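Local coordinates for myosin-2 (Saccharomyces cerevisiae, PDB 6IXO), which carries organelles and other cargo along polarized actin cables, binding their receptor proteins through the globular tail domain described here, at residues A[57-62]-A[112-117]; A[96-101]-A[206-211]; A[120-125]-A[138-143]; A[165-170]-A[234-239]. All coordinates share one frame; numbering follows the deposited sequence. Where two conformers were deposited one is given.

Contact 1 (A[57-62]-A[112-117]); sequences ILIIVL and YSFVVF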
loop_
_atom_site.group_PDB
_atom_site.type_symbol
_atom_site.label_atom_id
_atom_site.label_comp_id
_atom_site.label_asym_id
_atom_site.label_seq_id
_atom_site.Cartn_x
_atom_site.Cartn_y
_atom_site.Cartn_z
ATOM N N ILE A 57 -6.746 -14.184 -17.761
ATOM C CA ILE A 57 -7.693 -15.291 -17.945
ATOM C C ILE A 57 -9.161 -14.827 -17.824
ATOM O O ILE A 57 -10.008 -15.175 -18.651
ATOM C CB ILE A 57 -7.398 -16.408 -16.945
ATOM C CG1 ILE A 57 -6.083 -17.063 -17.347
ATOM C CG2 ILE A 57 -8.531 -17.426 -16.942
ATOM C CD1 ILE A 57 -5.516 -18.058 -16.320
ATOM N N LEU A 58 -9.452 -14.037 -16.793
ATOM C CA LEU A 58 -10.784 -13.477 -16.589
ATOM C C LEU A 58 -11.237 -12.656 -17.784
ATOM O O LEU A 58 -12.389 -12.731 -18.196
ATOM C CB LEU A 58 -10.800 -12.588 -15.332
ATOM C CG LEU A 58 -10.590 -13.311 -14.001
ATOM C CD1 LEU A 58 -10.496 -12.289 -12.830
ATOM C CD2 LEU A 58 -11.703 -14.295 -13.744
ATOM N N ILE A 59 -10.320 -11.859 -18.314
ATOM C CA ILE A 59 -10.601 -11.020 -19.479
ATOM C C ILE A 59 -10.994 -11.867 -20.693
ATOM O O ILE A 59 -11.930 -11.528 -21.444
ATOM C CB ILE A 59 -9.365 -10.115 -19.805
ATOM C CG1 ILE A 59 -9.263 -8.996 -18.745
ATOM C CG2 ILE A 59 -9.464 -9.511 -21.211
ATOM C CD1 ILE A 59 -7.864 -8.310 -18.692
ATOM N N ILE A 60 -10.312 -12.987 -20.892
ATOM C CA ILE A 60 -10.649 -13.828 -22.047
ATOM C C ILE A 60 -12.055 -14.404 -21.886
ATOM O O ILE A 60 -12.885 -14.335 -22.803
ATOM C CB ILE A 60 -9.637 -14.950 -22.223
ATOM C CG1 ILE A 60 -8.313 -14.338 -22.678
ATOM C CG2 ILE A 60 -10.147 -15.983 -23.235
ATOM C CD1 ILE A 60 -7.104 -15.187 -22.408
ATOM N N VAL A 61 -12.311 -14.971 -20.715
ATOM C CA VAL A 61 -13.607 -15.555 -20.401
ATOM C C VAL A 61 -14.704 -14.524 -20.540
ATOM O O VAL A 61 -15.710 -14.776 -21.198
ATOM C CB VAL A 61 -13.656 -16.125 -18.970
ATOM C CG1 VAL A 61 -15.100 -16.452 -18.582
ATOM C CG2 VAL A 61 -12.758 -17.335 -18.856
ATOM N N LEU A 62 -14.503 -13.366 -19.922
ATOM C CA LEU A 62 -15.499 -12.295 -19.913
ATOM C C LEU A 62 -15.875 -11.850 -21.301
ATOM O O LEU A 62 -17.057 -11.750 -21.675
ATOM C CB LEU A 62 -14.962 -11.081 -19.132
ATOM C CG LEU A 62 -15.897 -9.860 -19.104
ATOM C CD1 LEU A 62 -17.248 -10.241 -18.556
ATOM C CD2 LEU A 62 -15.314 -8.702 -18.249
ATOM N N TYR A 112 -9.554 -3.468 -14.357
ATOM C CA TYR A 112 -10.217 -2.183 -14.474
ATOM C C TYR A 112 -9.826 -1.565 -15.794
ATOM O O TYR A 112 -10.655 -1.044 -16.540
ATOM C CB TYR A 112 -9.852 -1.273 -13.272
ATOM C CG TYR A 112 -10.403 0.134 -13.430
ATOM C CD1 TYR A 112 -11.763 0.394 -13.240
ATOM C CD2 TYR A 112 -9.580 1.189 -13.810
ATOM C CE1 TYR A 112 -12.290 1.677 -13.431
ATOM C CE2 TYR A 112 -10.088 2.487 -13.968
ATOM C CZ TYR A 112 -11.448 2.722 -13.790
ATOM O OH TYR A 112 -11.955 4.005 -13.934
ATOM N N SER A 113 -8.547 -1.690 -16.125
ATOM C CA SER A 113 -8.046 -1.116 -17.354
ATOM C C SER A 113 -8.709 -1.781 -18.564
ATOM O O SER A 113 -8.992 -1.136 -19.574
ATOM C CB SER A 113 -6.513 -1.251 -17.423
ATOM O OG SER A 113 -5.914 -0.604 -16.268
ATOM N N PHE A 114 -8.947 -3.077 -18.458
ATOM C CA PHE A 114 -9.648 -3.747 -19.544
ATOM C C PHE A 114 -11.067 -3.200 -19.718
ATOM O O PHE A 114 -11.529 -3.007 -20.828
ATOM C CB PHE A 114 -9.732 -5.255 -19.325
ATOM C CG PHE A 114 -10.632 -5.910 -20.343
ATOM C CD1 PHE A 114 -10.228 -5.983 -21.651
ATOM C CD2 PHE A 114 -11.908 -6.333 -20.004
ATOM C CE1 PHE A 114 -11.074 -6.523 -22.644
ATOM C CE2 PHE A 114 -12.760 -6.880 -20.996
ATOM C CZ PHE A 114 -12.331 -6.962 -22.298
ATOM N N VAL A 115 -11.778 -3.019 -18.606
ATOM C CA VAL A 115 -13.176 -2.617 -18.688
ATOM C C VAL A 115 -13.256 -1.213 -19.269
ATOM O O VAL A 115 -14.112 -0.927 -20.102
ATOM C CB VAL A 115 -13.862 -2.709 -17.305
ATOM C CG1 VAL A 115 -15.276 -2.158 -17.347
ATOM C CG2 VAL A 115 -13.883 -4.177 -16.868
ATOM N N VAL A 116 -12.329 -0.349 -18.866
ATOM C CA VAL A 116 -12.263 0.997 -19.435
ATOM C C VAL A 116 -12.037 0.909 -20.922
ATOM O O VAL A 116 -12.677 1.611 -21.708
ATOM C CB VAL A 116 -11.122 1.833 -18.773
ATOM C CG1 VAL A 116 -10.840 3.109 -19.590
ATOM C CG2 VAL A 116 -11.511 2.153 -17.361
ATOM N N PHE A 117 -11.137 0.013 -21.314
ATOM C CA PHE A 117 -10.849 -0.161 -22.722
ATOM C C PHE A 117 -12.094 -0.672 -23.447
ATOM O O PHE A 117 -12.401 -0.236 -24.573
ATOM C CB PHE A 117 -9.682 -1.135 -22.920
ATOM C CG PHE A 117 -9.621 -1.726 -24.299
ATOM C CD1 PHE A 117 -9.053 -1.021 -25.343
ATOM C CD2 PHE A 117 -10.155 -2.979 -24.557
ATOM C CE1 PHE A 117 -8.994 -1.549 -26.606
ATOM C CE2 PHE A 117 -10.106 -3.519 -25.835
ATOM C CZ PHE A 117 -9.525 -2.800 -26.863
#
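Helix 53-67 and helix 97-124 of the all-helical globular tail are joined here by three buried apolar side chains: Ile59 and Leu62 on the first helix, Phe114 on the second. Ile59 and Phe114 run alongside one another, pointing in opposing directions, and the two branches of the isoleucine do different work. Its CG2 sits over a face of the phenylalanine ring, 3.7 Å from the centroid of Phe114 and 14° off the normal, which meets the criterion for a CH-pi contact. The other branch follows the stem of the aromatic residue, with Ile59 CD1 3.6 Å from Phe114 CB. With CG of Phe114 anti to the backbone N (chi1 172°), the ring is carried across to helix 53-67, one face to Ile59 and its edge to Leu62. Leu62, one turn on from Ile59, comes to the ring near its plane, its CD2 4.2 Å from Phe114 CE2, a looser touch than the one over the face. Within this cargo-binding domain the two helices have further neighbours: Leu58 and Val61 reach Phe77 of helix 71-90, while Val115 turns to Leu147 and Phe151 of helix 134-180. Cutting Phe114 back to an alanine would probably leave a gap between the helices, with the CG2 methyl of Ile59 lacking its aromatic face and Leu62 CD2 the ring edge.

Contact 2 (A[96-101]-A[206-211]); sequences DLIPSG and LTFFNS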
loop_
_atom_site.group_PDB
_atom_site.type_symbol
_atom_site.label_atom_id
_atom_site.label_comp_id
_atom_site.label_asym_id
_atom_site.label_seq_id
_atom_site.Cartn_x
_atom_site.Cartn_y
_atom_site.Cartn_z
ATOM N N ASP A 96 3.166 -13.146 3.778
ATOM C CA ASP A 96 2.655 -13.019 2.418
ATOM C C ASP A 96 1.973 -11.698 2.144
ATOM O O ASP A 96 1.637 -11.391 0.991
ATOM C CB ASP A 96 1.664 -14.140 2.132
ATOM C CG ASP A 96 2.345 -15.451 1.909
ATOM O OD1 ASP A 96 3.509 -15.420 1.460
ATOM O OD2 ASP A 96 1.726 -16.498 2.190
ATOM N N LEU A 97 1.761 -10.914 3.190
ATOM C CA LEU A 97 0.927 -9.716 3.073
ATOM C C LEU A 97 1.366 -8.752 1.975
ATOM O O LEU A 97 0.549 -8.282 1.186
ATOM C CB LEU A 97 0.915 -8.972 4.422
ATOM C CG LEU A 97 0.124 -7.669 4.388
ATOM C CD1 LEU A 97 -1.327 -7.881 4.065
ATOM C CD2 LEU A 97 0.276 -7.033 5.784
ATOM N N ILE A 98 2.654 -8.452 1.906
ATOM C CA ILE A 98 3.095 -7.456 0.930
ATOM C C ILE A 98 3.048 -8.036 -0.510
ATOM O O ILE A 98 2.379 -7.450 -1.361
ATOM C CB ILE A 98 4.532 -6.917 1.265
ATOM C CG1 ILE A 98 4.466 -6.061 2.549
ATOM C CG2 ILE A 98 5.090 -6.110 0.086
ATOM C CD1 ILE A 98 5.910 -5.889 3.256
ATOM N N PRO A 99 3.733 -9.168 -0.780
ATOM C CA PRO A 99 3.631 -9.634 -2.182
ATOM C C PRO A 99 2.202 -9.971 -2.599
ATOM O O PRO A 99 1.836 -9.617 -3.727
ATOM C CB PRO A 99 4.530 -10.896 -2.228
ATOM C CG PRO A 99 4.786 -11.257 -0.796
ATOM C CD PRO A 99 4.656 -9.996 0.009
ATOM N N SER A 100 1.391 -10.596 -1.737
ATOM C CA SER A 100 0.038 -10.959 -2.205
ATOM C C SER A 100 -0.786 -9.722 -2.433
ATOM O O SER A 100 -1.581 -9.661 -3.353
ATOM C CB SER A 100 -0.656 -11.893 -1.238
ATOM O OG SER A 100 0.042 -13.131 -1.199
ATOM N N GLY A 101 -0.602 -8.705 -1.597
ATOM C CA GLY A 101 -1.381 -7.493 -1.806
ATOM C C GLY A 101 -1.007 -6.778 -3.088
ATOM O O GLY A 101 -1.856 -6.269 -3.805
ATOM N N LEU A 206 13.541 -2.014 7.699
ATOM C CA LEU A 206 14.089 -1.841 6.360
ATOM C C LEU A 206 13.679 -3.004 5.443
ATOM O O LEU A 206 13.353 -2.794 4.271
ATOM C CB LEU A 206 15.618 -1.727 6.441
ATOM C CG LEU A 206 15.989 -0.436 7.170
ATOM C CD1 LEU A 206 17.485 -0.439 7.412
ATOM C CD2 LEU A 206 15.618 0.735 6.320
ATOM N N THR A 207 13.706 -4.228 5.973
ATOM C CA THR A 207 13.280 -5.401 5.198
ATOM C C THR A 207 11.855 -5.210 4.697
ATOM O O THR A 207 11.521 -5.501 3.543
ATOM C CB THR A 207 13.364 -6.673 6.050
ATOM O OG1 THR A 207 14.734 -6.978 6.270
ATOM C CG2 THR A 207 12.696 -7.860 5.343
ATOM N N PHE A 208 11.013 -4.695 5.575
ATOM C CA PHE A 208 9.602 -4.474 5.268
ATOM C C PHE A 208 9.399 -3.461 4.140
ATOM O O PHE A 208 8.654 -3.714 3.181
ATOM C CB PHE A 208 8.893 -4.027 6.571
ATOM C CG PHE A 208 7.453 -3.566 6.401
ATOM C CD1 PHE A 208 6.409 -4.415 6.721
ATOM C CD2 PHE A 208 7.151 -2.264 5.992
ATOM C CE1 PHE A 208 5.056 -3.975 6.617
ATOM C CE2 PHE A 208 5.836 -1.824 5.893
ATOM C CZ PHE A 208 4.782 -2.682 6.207
ATOM N N PHE A 209 10.027 -2.298 4.261
ATOM C CA PHE A 209 9.948 -1.317 3.181
ATOM C C PHE A 209 10.666 -1.802 1.901
ATOM O O PHE A 209 10.171 -1.582 0.774
ATOM C CB PHE A 209 10.530 0.031 3.623
ATOM C CG PHE A 209 9.593 0.825 4.450
ATOM C CD1 PHE A 209 8.580 1.569 3.855
ATOM C CD2 PHE A 209 9.688 0.804 5.848
ATOM C CE1 PHE A 209 7.673 2.296 4.626
ATOM C CE2 PHE A 209 8.787 1.528 6.634
ATOM C CZ PHE A 209 7.772 2.276 6.028
ATOM N N ASN A 210 11.803 -2.481 2.037
ATOM C CA ASN A 210 12.411 -3.071 0.827
ATOM C C ASN A 210 11.479 -4.020 0.072
ATOM O O ASN A 210 11.498 -4.109 -1.165
ATOM C CB ASN A 210 13.651 -3.845 1.185
ATOM C CG ASN A 210 14.870 -3.038 0.991
ATOM O OD1 ASN A 210 15.003 -2.358 -0.027
ATOM N ND2 ASN A 210 15.776 -3.088 1.959
ATOM N N SER A 211 10.702 -4.765 0.839
ATOM C CA SER A 211 9.796 -5.750 0.256
ATOM C C SER A 211 8.705 -5.020 -0.518
ATOM O O SER A 211 8.335 -5.427 -1.624
ATOM C CB SER A 211 9.220 -6.638 1.360
ATOM O OG SER A 211 8.327 -7.600 0.819
#
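Ile98 points at the helix carrying Phe208 and Ser211; its longer branch reaches Phe208 and also brushes Ser211, while its shorter branch meets Ser211. The longer branch crosses Phe208 at a slant and ends over a face of the ring: Ile98 CD1 is 4.1 Å from the centroid of Phe208, its direction tilted 24° from the perpendicular to the ring, a CH-pi contact displaced toward the rim. Its closest ring atom is CD1 of Phe208, at 3.8 Å from Ile98 CD1. The same methyl also approaches the backbone, 3.5 Å from Phe208 O, so it is set against both the ring and the carbonyl of one residue. The shorter branch turns to the serine, with Ile98 CG2 3.6 Å from Ser211 OG. That hydroxyl is anti to its own backbone N (chi1 180°), which directs it at the isoleucine; the approach is van der Waals contact, not a polar bond. The contact joins the first turn of helix 97-124 to helix 202-218 within the all-helical cargo-binding tail. The short helical segments 97-101 and 206-211 run nearly parallel, 10° between their directions and 10.6 Å between axes at closest approach, a spacing filled by Ile98 from one side and Phe208 and Ser211 from the other. Helix 134-180 also packs on this junction, Leu166 meeting Ile98 and Gln169 meeting Phe208, while Phe209 packs on Val230, Leu233 and Leu234 of helix 223-247, and Leu206 on helix 254-273.

Contact 3 (A[120-125]-A[138-143]); sequences NSILTE and KEYVSL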
loop_
_atom_site.group_PDB
_atom_site.type_symbol
_atom_site.label_atom_id
_atom_site.label_comp_id
_atom_site.label_asym_id
_atom_site.label_seq_id
_atom_site.Cartn_x
_atom_site.Cartn_y
_atom_site.Cartn_z
ATOM N N ASN A 120 -14.844 2.061 -23.858
ATOM C CA ASN A 120 -14.517 2.997 -24.933
ATOM C C ASN A 120 -14.659 2.348 -26.293
ATOM O O ASN A 120 -15.111 2.979 -27.241
ATOM C CB ASN A 120 -13.104 3.561 -24.784
ATOM C CG ASN A 120 -12.716 4.456 -25.952
ATOM O OD1 ASN A 120 -13.093 5.621 -26.006
ATOM N ND2 ASN A 120 -11.980 3.902 -26.902
ATOM N N SER A 121 -14.302 1.074 -26.393
ATOM C CA SER A 121 -14.437 0.376 -27.662
ATOM C C SER A 121 -15.902 0.215 -28.072
ATOM O O SER A 121 -16.248 0.282 -29.267
ATOM C CB SER A 121 -13.779 -1.007 -27.595
ATOM O OG SER A 121 -14.083 -1.734 -28.789
ATOM N N ILE A 122 -16.751 -0.024 -27.077
ATOM C CA ILE A 122 -18.188 -0.195 -27.284
ATOM C C ILE A 122 -18.833 1.115 -27.736
ATOM O O ILE A 122 -19.609 1.153 -28.696
ATOM C CB ILE A 122 -18.859 -0.708 -25.981
ATOM C CG1 ILE A 122 -18.577 -2.203 -25.799
ATOM C CG2 ILE A 122 -20.355 -0.473 -26.002
ATOM C CD1 ILE A 122 -18.744 -2.693 -24.346
ATOM N N LEU A 123 -18.478 2.197 -27.054
ATOM C CA LEU A 123 -19.072 3.503 -27.331
ATOM C C LEU A 123 -18.594 4.087 -28.656
ATOM O O LEU A 123 -19.305 4.867 -29.308
ATOM C CB LEU A 123 -18.743 4.483 -26.192
ATOM C CG LEU A 123 -19.431 4.246 -24.848
ATOM C CD1 LEU A 123 -18.899 5.200 -23.778
ATOM C CD2 LEU A 123 -20.943 4.387 -24.995
ATOM N N THR A 124 -17.380 3.708 -29.043
ATOM C CA THR A 124 -16.740 4.259 -30.236
ATOM C C THR A 124 -16.982 3.450 -31.506
ATOM O O THR A 124 -17.238 4.018 -32.554
ATOM C CB THR A 124 -15.224 4.387 -30.027
ATOM O OG1 THR A 124 -14.979 5.292 -28.944
ATOM C CG2 THR A 124 -14.553 4.934 -31.268
ATOM N N GLU A 125 -16.889 2.128 -31.418
ATOM C CA GLU A 125 -16.908 1.285 -32.618
ATOM C C GLU A 125 -18.254 0.594 -32.820
ATOM O O GLU A 125 -18.774 0.537 -33.936
ATOM C CB GLU A 125 -15.795 0.224 -32.556
ATOM C CG GLU A 125 -14.396 0.742 -32.217
ATOM C CD GLU A 125 -13.646 1.316 -33.411
ATOM O OE1 GLU A 125 -14.291 1.860 -34.334
ATOM O OE2 GLU A 125 -12.401 1.220 -33.425
ATOM N N LYS A 138 -28.252 -0.876 -25.414
ATOM C CA LYS A 138 -28.446 0.059 -24.296
ATOM C C LYS A 138 -28.206 -0.576 -22.925
ATOM O O LYS A 138 -27.481 -0.028 -22.073
ATOM C CB LYS A 138 -29.863 0.616 -24.356
ATOM C CG LYS A 138 -30.212 1.715 -23.382
ATOM C CD LYS A 138 -31.626 2.236 -23.731
ATOM C CE LYS A 138 -32.072 3.333 -22.775
ATOM N NZ LYS A 138 -31.608 3.020 -21.388
ATOM N N GLU A 139 -28.818 -1.739 -22.727
ATOM C CA GLU A 139 -28.663 -2.506 -21.504
ATOM C C GLU A 139 -27.215 -2.973 -21.380
ATOM O O GLU A 139 -26.664 -3.082 -20.279
ATOM C CB GLU A 139 -29.621 -3.699 -21.497
ATOM N N TYR A 140 -26.603 -3.252 -22.526
ATOM C CA TYR A 140 -25.214 -3.681 -22.553
ATOM C C TYR A 140 -24.249 -2.573 -22.117
ATOM O O TYR A 140 -23.362 -2.790 -21.278
ATOM C CB TYR A 140 -24.849 -4.162 -23.951
ATOM C CG TYR A 140 -23.456 -4.693 -24.029
ATOM C CD1 TYR A 140 -22.978 -5.570 -23.067
ATOM C CD2 TYR A 140 -22.612 -4.327 -25.059
ATOM C CE1 TYR A 140 -21.690 -6.065 -23.130
ATOM C CE2 TYR A 140 -21.333 -4.821 -25.140
ATOM C CZ TYR A 140 -20.874 -5.686 -24.172
ATOM O OH TYR A 140 -19.594 -6.176 -24.245
ATOM N N VAL A 141 -24.403 -1.395 -22.710
ATOM C CA VAL A 141 -23.565 -0.257 -22.345
ATOM C C VAL A 141 -23.715 0.018 -20.856
ATOM O O VAL A 141 -22.739 0.345 -20.151
ATOM C CB VAL A 141 -23.949 0.995 -23.165
ATOM C CG1 VAL A 141 -23.134 2.226 -22.708
ATOM C CG2 VAL A 141 -23.687 0.733 -24.600
ATOM N N SER A 142 -24.943 -0.138 -20.377
ATOM C CA SER A 142 -25.287 0.124 -18.984
ATOM C C SER A 142 -24.605 -0.885 -18.053
ATOM O O SER A 142 -24.095 -0.532 -16.990
ATOM C CB SER A 142 -26.813 0.096 -18.825
ATOM O OG SER A 142 -27.170 0.441 -17.497
ATOM N N LEU A 143 -24.574 -2.142 -18.484
ATOM C CA LEU A 143 -23.871 -3.196 -17.758
ATOM C C LEU A 143 -22.367 -2.948 -17.650
ATOM O O LEU A 143 -21.771 -3.110 -16.584
ATOM C CB LEU A 143 -24.119 -4.547 -18.449
ATOM C CG LEU A 143 -23.187 -5.727 -18.133
ATOM C CD1 LEU A 143 -23.505 -6.346 -16.794
ATOM C CD2 LEU A 143 -23.255 -6.785 -19.226
#
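Ile122 makes the tight part of this contact, meeting Tyr140 and Val141 with separate branches, whereas the exposed Leu123 forms its outer margin. The closest approach is Ile122 CD1 to Tyr140 CE2, at 3.4 Å. The methyl comes to the ring obliquely and also lies 3.6 Å from the phenol oxygen, Ile122 CD1 to Tyr140 OH, so it rests against the far half of the tyrosine. Tyr140 reaches this position because its CG is anti to the backbone N (chi1 -177°), which carries the end of the ring closer to the opposing helix than its first bond would suggest. The other branch of the isoleucine slides past the valine, with Ile122 CG2 3.8 Å from Val141 CG2. On the solvent side, Leu123 crosses Val141 at about a right angle, and a single pair of methyls meets there: Leu123 CD2 and Val141 CG1, 3.8 Å apart. Val141 is thus touched on both methyls, CG2 by Ile122 and CG1 by Leu123. Thr124, also exposed, turns back to its own helix, its OG1 donating to Asn120 O at 2.9 Å, an oxygen that also takes the helical bond from Thr124 N. The short axes of 120-124 and 138-143 are antiparallel, at 153°, as fits a helical hairpin of the globular tail in which helix 134-180 folds back along the end of helix 97-124. Around it, Tyr140 stacks edge-to-face with Trp66 of helix 53-67, Leu143 reaches Ser74 and Glu75 of helix 71-90, and Ile122 also packs on Tyr137 and Val144.

Contact 4 (A[165-170]-A[234-239]); sequences KLQKQL and LNYVDA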
loop_
_atom_site.group_PDB
_atom_site.type_symbol
_atom_site.label_atom_id
_atom_site.label_comp_id
_atom_site.label_asym_id
_atom_site.label_seq_id
_atom_site.Cartn_x
_atom_site.Cartn_y
_atom_site.Cartn_z
ATOM N N LYS A 165 -3.818 -3.076 6.787
ATOM C CA LYS A 165 -3.059 -4.218 7.297
ATOM C C LYS A 165 -1.569 -3.909 7.376
ATOM O O LYS A 165 -0.905 -4.321 8.335
ATOM C CB LYS A 165 -3.281 -5.473 6.413
ATOM C CG LYS A 165 -4.659 -6.152 6.635
ATOM C CD LYS A 165 -4.933 -7.139 5.419
ATOM C CE LYS A 165 -6.325 -7.789 5.598
ATOM N NZ LYS A 165 -6.344 -8.696 6.753
ATOM N N LEU A 166 -1.053 -3.193 6.379
ATOM C CA LEU A 166 0.339 -2.742 6.429
ATOM C C LEU A 166 0.603 -1.865 7.655
ATOM O O LEU A 166 1.610 -2.038 8.318
ATOM C CB LEU A 166 0.715 -1.942 5.181
ATOM C CG LEU A 166 0.721 -2.794 3.891
ATOM C CD1 LEU A 166 1.140 -1.854 2.786
ATOM C CD2 LEU A 166 1.716 -3.985 3.927
ATOM N N GLN A 167 -0.282 -0.908 7.910
ATOM C CA GLN A 167 -0.146 -0.071 9.104
ATOM C C GLN A 167 -0.095 -0.891 10.380
ATOM O O GLN A 167 0.729 -0.604 11.270
ATOM C CB GLN A 167 -1.298 0.937 9.191
ATOM C CG GLN A 167 -1.259 2.009 8.067
ATOM C CD GLN A 167 -2.241 3.146 8.329
ATOM O OE1 GLN A 167 -3.318 2.925 8.840
ATOM N NE2 GLN A 167 -1.848 4.364 7.999
ATOM N N LYS A 168 -0.981 -1.881 10.516
ATOM C CA LYS A 168 -0.969 -2.697 11.739
ATOM C C LYS A 168 0.342 -3.458 11.904
ATOM O O LYS A 168 0.815 -3.630 13.016
ATOM C CB LYS A 168 -2.135 -3.688 11.761
ATOM C CG LYS A 168 -3.507 -3.041 11.613
ATOM C CD LYS A 168 -3.816 -2.075 12.750
ATOM C CE LYS A 168 -5.212 -1.428 12.583
ATOM N NZ LYS A 168 -6.342 -2.405 12.695
ATOM N N GLN A 169 0.904 -3.976 10.816
ATOM C CA GLN A 169 2.201 -4.652 10.910
ATOM C C GLN A 169 3.251 -3.687 11.367
ATOM O O GLN A 169 4.137 -4.053 12.141
ATOM C CB GLN A 169 2.638 -5.251 9.552
ATOM C CG GLN A 169 1.908 -6.544 9.220
ATOM C CD GLN A 169 2.680 -7.441 8.238
ATOM O OE1 GLN A 169 3.677 -7.020 7.645
ATOM N NE2 GLN A 169 2.229 -8.698 8.091
ATOM N N LEU A 170 3.156 -2.440 10.913
ATOM C CA LEU A 170 4.077 -1.418 11.461
ATOM C C LEU A 170 3.790 -1.014 12.897
ATOM O O LEU A 170 4.721 -0.724 13.666
ATOM C CB LEU A 170 4.072 -0.169 10.589
ATOM C CG LEU A 170 4.846 -0.317 9.297
ATOM C CD1 LEU A 170 4.506 0.877 8.409
ATOM C CD2 LEU A 170 6.366 -0.395 9.531
ATOM N N LEU A 234 5.290 5.960 6.088
ATOM C CA LEU A 234 6.304 6.753 6.800
ATOM C C LEU A 234 5.669 7.788 7.724
ATOM O O LEU A 234 6.102 7.972 8.874
ATOM C CB LEU A 234 7.222 7.475 5.799
ATOM C CG LEU A 234 8.121 6.532 5.004
ATOM C CD1 LEU A 234 8.828 7.298 3.899
ATOM C CD2 LEU A 234 9.148 5.808 5.933
ATOM N N ASN A 235 4.675 8.516 7.214
ATOM C CA ASN A 235 3.931 9.447 8.079
ATOM C C ASN A 235 3.357 8.750 9.303
ATOM O O ASN A 235 3.344 9.316 10.428
ATOM C CB ASN A 235 2.785 10.127 7.334
ATOM C CG ASN A 235 3.281 11.248 6.450
ATOM O OD1 ASN A 235 4.149 11.991 6.860
ATOM N ND2 ASN A 235 2.697 11.398 5.251
ATOM N N TYR A 236 2.865 7.542 9.058
ATOM C CA TYR A 236 2.275 6.705 10.095
ATOM C C TYR A 236 3.339 6.330 11.146
ATOM O O TYR A 236 3.128 6.478 12.340
ATOM C CB TYR A 236 1.693 5.426 9.503
ATOM C CG TYR A 236 0.838 4.652 10.506
ATOM C CD1 TYR A 236 -0.444 5.097 10.839
ATOM C CD2 TYR A 236 1.295 3.465 11.072
ATOM C CE1 TYR A 236 -1.257 4.377 11.772
ATOM C CE2 TYR A 236 0.478 2.698 11.971
ATOM C CZ TYR A 236 -0.762 3.190 12.331
ATOM O OH TYR A 236 -1.546 2.455 13.178
ATOM N N VAL A 237 4.465 5.814 10.682
ATOM C CA VAL A 237 5.574 5.490 11.603
ATOM C C VAL A 237 5.966 6.724 12.435
ATOM O O VAL A 237 6.164 6.657 13.644
ATOM C CB VAL A 237 6.780 4.979 10.796
ATOM C CG1 VAL A 237 8.058 5.003 11.630
ATOM C CG2 VAL A 237 6.478 3.566 10.236
ATOM N N ASP A 238 6.082 7.855 11.766
ATOM C CA ASP A 238 6.421 9.106 12.431
ATOM C C ASP A 238 5.446 9.392 13.576
ATOM O O ASP A 238 5.861 9.683 14.696
ATOM C CB ASP A 238 6.409 10.234 11.399
ATOM C CG ASP A 238 7.097 11.522 11.887
ATOM O OD1 ASP A 238 8.226 11.458 12.391
ATOM O OD2 ASP A 238 6.494 12.590 11.757
ATOM N N ALA A 239 4.140 9.319 13.291
ATOM C CA ALA A 239 3.113 9.700 14.284
ATOM C C ALA A 239 3.150 8.752 15.464
ATOM O O ALA A 239 3.262 9.193 16.630
ATOM C CB ALA A 239 1.636 9.685 13.622
HETATM O O HOH W 1 -3.839 1.734 11.613
#
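The backbones of 165-170 and 234-239, both helical, come nearest at two places, with CA of Gln167 7.3 Å from CA of Tyr236 and CA of Leu170 7.1 Å from CA of Val237. At the first, the glutamine lies over a face of the tyrosine ring. Its amide plane is stacked on the ring with 24° between them, and Gln167 NE2 is 3.3 Å from Tyr236 CD1. Further back on the same side chain, Gln167 CB stands 3.9 Å from the centroid of Tyr236, within 18° of straight above it, a CH-pi contact. The side chain is extended beyond CG (chi2 -169°), which lets both its root and its amide lie on the ring. The amide's two polar atoms are satisfied differently: Gln167 NE2 bonds to Glu373 O, outside the two segments, while Gln167 OE1 accepts from a water (3.1 Å to its oxygen) that also bonds Tyr236 OH and so bridges the two helices. These helices, 134-180 and 223-247, lie within the Dilute family region of the globular tail, and the touching residues are buried; Leu166 and Leu170 also pack on Phe208 of helix 202-218. A leucine in place of Tyr236 would probably leave the glutamine amide without the flat face it stacks on, and the bridging water without its phenol partner. Leu170 and Val237 make the second meeting, crossing at about a right angle with Leu170 CD1 3.8 Å from Val237 CG2. Beyond the valine, the carboxylate of Asp238 is held by His285 ND1 and the backbone N of Leu286.

In the fold
From the N terminus, contact 1 closes a loop of 49 residues between helix 53-67 and helix 97-124, and contact 3 follows in series, closing the short connection from helix 97-124 to helix 134-180. Contact 2 opens near the start of helix 97-124, before the second segment of contact 1, so those two cross; its long loop to helix 202-218 encloses contact 3. Contact 4 crosses contact 2 in turn, tying helix 134-180 to helix 223-247. Contacts 2 and 4 touch, as where Ile98 CG1 meets Leu166 CD2 at 3.7 Å. Contacts 3 and 4, both on helix 134-180, have centres about 42 Å apart.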